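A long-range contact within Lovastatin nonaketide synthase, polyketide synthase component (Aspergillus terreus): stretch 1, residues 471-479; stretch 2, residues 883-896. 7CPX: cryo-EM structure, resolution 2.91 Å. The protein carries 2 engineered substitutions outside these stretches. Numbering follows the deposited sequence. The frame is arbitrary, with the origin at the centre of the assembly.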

# COMPACT_ATOMS: atom_id res chain seq x y z
N LEU A 471 51.25 -52.84 9.65
CA LEU A 471 49.85 -53.18 9.87
C LEU A 471 49.11 -51.99 10.47
O LEU A 471 49.47 -51.50 11.54
CB LEU A 471 49.73 -54.40 10.79
CG LEU A 471 48.48 -55.27 10.62
CD1 LEU A 471 48.47 -56.37 11.67
CD2 LEU A 471 47.20 -54.44 10.70
N SER A 472 48.07 -51.53 9.78
CA SER A 472 47.27 -50.41 10.24
C SER A 472 45.81 -50.67 9.90
O SER A 472 45.49 -51.42 8.97
CB SER A 472 47.74 -49.09 9.63
OG SER A 472 47.57 -49.09 8.23
N LEU A 473 44.93 -50.02 10.65
CA LEU A 473 43.50 -50.15 10.39
C LEU A 473 43.14 -49.46 9.08
O LEU A 473 43.83 -48.54 8.64
CB LEU A 473 42.69 -49.54 11.53
CG LEU A 473 42.60 -50.31 12.85
CD1 LEU A 473 42.03 -51.71 12.63
CD2 LEU A 473 43.96 -50.39 13.53
N PRO A 474 42.05 -49.88 8.44
CA PRO A 474 41.59 -49.17 7.24
C PRO A 474 41.14 -47.76 7.58
O PRO A 474 40.61 -47.50 8.67
CB PRO A 474 40.43 -50.03 6.74
CG PRO A 474 39.94 -50.74 7.95
CD PRO A 474 41.15 -50.99 8.80
N LEU A 475 41.34 -46.85 6.64
CA LEU A 475 40.91 -45.46 6.80
C LEU A 475 39.45 -45.39 6.40
O LEU A 475 39.11 -45.45 5.22
CB LEU A 475 41.78 -44.54 5.95
CG LEU A 475 41.52 -43.03 6.05
CD1 LEU A 475 42.77 -42.25 5.70
CD2 LEU A 475 40.37 -42.61 5.16
N VAL A 476 38.57 -45.27 7.39
CA VAL A 476 37.13 -45.38 7.18
C VAL A 476 36.51 -44.00 7.15
O VAL A 476 36.83 -43.13 7.97
CB VAL A 476 36.48 -46.25 8.28
CG1 VAL A 476 37.10 -47.63 8.29
CG2 VAL A 476 36.61 -45.58 9.64
N LEU A 477 35.62 -43.78 6.18
CA LEU A 477 34.88 -42.54 6.05
C LEU A 477 33.41 -42.87 5.84
O LEU A 477 33.07 -43.90 5.25
CB LEU A 477 35.40 -41.69 4.89
CG LEU A 477 36.89 -41.33 4.98
CD1 LEU A 477 37.37 -40.72 3.68
CD2 LEU A 477 37.14 -40.38 6.13
N SER A 478 32.54 -41.99 6.32
CA SER A 478 31.11 -42.21 6.19
C SER A 478 30.39 -40.87 6.17
O SER A 478 30.80 -39.91 6.83
CB SER A 478 30.57 -43.08 7.33
OG SER A 478 30.88 -42.52 8.59
N ALA A 479 29.30 -40.83 5.42
CA ALA A 479 28.48 -39.64 5.28
C ALA A 479 27.04 -40.05 5.02
O ALA A 479 26.77 -41.19 4.63
CB ALA A 479 28.99 -38.72 4.16
N ASP A 883 50.28 -58.10 2.50
CA ASP A 883 49.59 -58.70 3.63
C ASP A 883 48.86 -57.65 4.46
O ASP A 883 47.69 -57.83 4.82
CB ASP A 883 50.59 -59.47 4.50
CG ASP A 883 51.38 -60.49 3.70
OD1 ASP A 883 50.81 -61.11 2.78
OD2 ASP A 883 52.58 -60.67 4.00
N LEU A 884 49.54 -56.54 4.77
CA LEU A 884 48.88 -55.47 5.51
C LEU A 884 47.67 -54.96 4.74
O LEU A 884 46.59 -54.76 5.32
CB LEU A 884 49.85 -54.31 5.77
CG LEU A 884 51.17 -54.58 6.50
CD1 LEU A 884 51.09 -55.80 7.39
CD2 LEU A 884 52.31 -54.71 5.50
N ASP A 885 47.83 -54.74 3.44
CA ASP A 885 46.71 -54.27 2.63
C ASP A 885 45.59 -55.29 2.60
O ASP A 885 44.41 -54.93 2.66
CB ASP A 885 47.18 -53.95 1.21
CG ASP A 885 48.23 -52.86 1.18
OD1 ASP A 885 48.61 -52.36 2.26
OD2 ASP A 885 48.68 -52.49 0.07
N SER A 886 45.93 -56.58 2.52
CA SER A 886 44.90 -57.61 2.48
C SER A 886 44.07 -57.61 3.76
O SER A 886 42.84 -57.60 3.72
CB SER A 886 45.54 -58.98 2.25
OG SER A 886 46.32 -58.99 1.07
N PHE A 887 44.75 -57.63 4.91
CA PHE A 887 44.02 -57.66 6.18
C PHE A 887 43.24 -56.36 6.40
O PHE A 887 42.10 -56.38 6.89
CB PHE A 887 44.98 -57.91 7.34
CG PHE A 887 44.31 -57.97 8.67
CD1 PHE A 887 43.67 -59.13 9.09
CD2 PHE A 887 44.30 -56.88 9.52
CE1 PHE A 887 43.05 -59.20 10.32
CE2 PHE A 887 43.68 -56.93 10.74
CZ PHE A 887 43.05 -58.09 11.15
N SER A 888 43.84 -55.22 6.04
CA SER A 888 43.14 -53.95 6.17
C SER A 888 41.93 -53.90 5.25
O SER A 888 40.92 -53.29 5.60
CB SER A 888 44.09 -52.80 5.88
OG SER A 888 43.41 -51.55 5.93
N ARG A 889 42.00 -54.53 4.08
CA ARG A 889 40.85 -54.58 3.19
C ARG A 889 39.77 -55.48 3.74
O ARG A 889 38.57 -55.21 3.57
CB ARG A 889 41.28 -55.05 1.80
CG ARG A 889 40.17 -55.04 0.77
CD ARG A 889 40.67 -55.46 -0.61
NE ARG A 889 41.74 -54.60 -1.09
CZ ARG A 889 43.04 -54.86 -0.95
NH1 ARG A 889 43.47 -55.96 -0.34
NH2 ARG A 889 43.93 -54.00 -1.43
N ALA A 890 40.16 -56.57 4.41
CA ALA A 890 39.16 -57.40 5.08
C ALA A 890 38.43 -56.60 6.16
O ALA A 890 37.20 -56.62 6.24
CB ALA A 890 39.83 -58.63 5.69
N LEU A 891 39.19 -55.87 6.98
CA LEU A 891 38.56 -55.03 8.00
C LEU A 891 37.72 -53.94 7.36
O LEU A 891 36.67 -53.55 7.89
CB LEU A 891 39.63 -54.43 8.91
CG LEU A 891 40.35 -55.39 9.86
CD1 LEU A 891 41.34 -54.62 10.72
CD2 LEU A 891 39.36 -56.15 10.73
N ALA A 892 38.18 -53.41 6.22
CA ALA A 892 37.43 -52.39 5.51
C ALA A 892 36.08 -52.91 5.03
O ALA A 892 35.06 -52.23 5.14
CB ALA A 892 38.25 -51.88 4.32
N TYR A 893 36.07 -54.13 4.48
CA TYR A 893 34.81 -54.74 4.07
C TYR A 893 33.91 -54.95 5.27
O TYR A 893 32.71 -54.64 5.22
CB TYR A 893 35.10 -56.06 3.36
CG TYR A 893 33.95 -56.59 2.54
CD1 TYR A 893 32.78 -57.04 3.14
CD2 TYR A 893 34.04 -56.66 1.15
CE1 TYR A 893 31.74 -57.52 2.39
CE2 TYR A 893 32.99 -57.14 0.39
CZ TYR A 893 31.84 -57.57 1.02
OH TYR A 893 30.79 -58.06 0.27
N LEU A 894 34.47 -55.46 6.37
CA LEU A 894 33.68 -55.66 7.58
C LEU A 894 33.04 -54.35 8.04
O LEU A 894 31.85 -54.32 8.39
CB LEU A 894 34.56 -56.23 8.69
CG LEU A 894 34.82 -57.73 8.64
CD1 LEU A 894 36.05 -58.08 9.47
CD2 LEU A 894 33.61 -58.49 9.15
N TRP A 895 33.81 -53.27 8.04
CA TRP A 895 33.29 -51.98 8.48
C TRP A 895 32.22 -51.47 7.52
O TRP A 895 31.12 -51.11 7.94
CB TRP A 895 34.42 -50.97 8.62
CG TRP A 895 33.98 -49.65 9.17
CD1 TRP A 895 33.81 -49.33 10.48
CD2 TRP A 895 33.65 -48.48 8.41
NE1 TRP A 895 33.39 -48.03 10.59
CE2 TRP A 895 33.28 -47.48 9.34
CE3 TRP A 895 33.62 -48.18 7.05
CZ2 TRP A 895 32.90 -46.21 8.94
CZ3 TRP A 895 33.24 -46.91 6.66
CH2 TRP A 895 32.88 -45.94 7.60
N GLU A 896 32.53 -51.45 6.23
CA GLU A 896 31.56 -50.97 5.25
C GLU A 896 30.26 -51.76 5.33
O GLU A 896 29.20 -51.25 4.95
CB GLU A 896 32.14 -51.04 3.84
CG GLU A 896 33.29 -50.08 3.59
CD GLU A 896 33.84 -50.19 2.18
OE1 GLU A 896 33.37 -51.06 1.42
OE2 GLU A 896 34.75 -49.41 1.84

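Val-476 sits squarely over one face of the Trp-895 indole. Its CB lies 3.4 Å from the centroid of the six-membered ring of Trp-895, 2° off the ring normal, in a CH-pi contact. Val-476 CG1 also reaches Trp-895 CD2 at 3.6 Å. The branched valine offers its CB and CG1 to the ring face. The edge of the same ring meets the next two residues of the strand. Trp-895 CH2 is 3.1 Å from the backbone Leu-477 O and 3.7 Å from Ser-478 CB. The chi1 of Trp-895 is t, and the residue has the largest area covered in this contact.

No hydrogen bond crosses between the stretches. The contact rests on packing, with 563 Å² buried in total. Strand 475-479 and helix 883-896 run in nearly the same direction, 21° apart, with axes 9.4 Å apart at closest approach. Leu-884, Phe-887, Ser-888, Leu-891 and Trp-895 point their CB toward stretch 1; they recur about once per helical turn, with Phe-887 and Ser-888 as neighbours on the same face.

Pro-474 packs near the middle. Its CB is 3.7 Å from Ala-892 CB, and its CD is 3.8 Å from Leu-891 CB. Ala-892 is small, and the proline ring lies close to the helix backbone there; Pro-474 CG is 3.6 Å from Ala-892 N. Ser-888 is also small, and its CA lies 5.1 Å from Pro-474 CA. Ser-888 OG is 3.3 Å from Pro-474 N, but that nitrogen has no hydrogen to share.

Leu-473 points away at CB, yet its CD1 reaches Leu-891 CD1 at 3.5 Å. At the start of the stretch, Leu-471 CB lies 3.9 Å from Leu-884 CD1. Leu-471 CD2 approaches the Phe-887 ring obliquely, 4.0 Å from Phe-887 CD2. These apolar side chains are all buried.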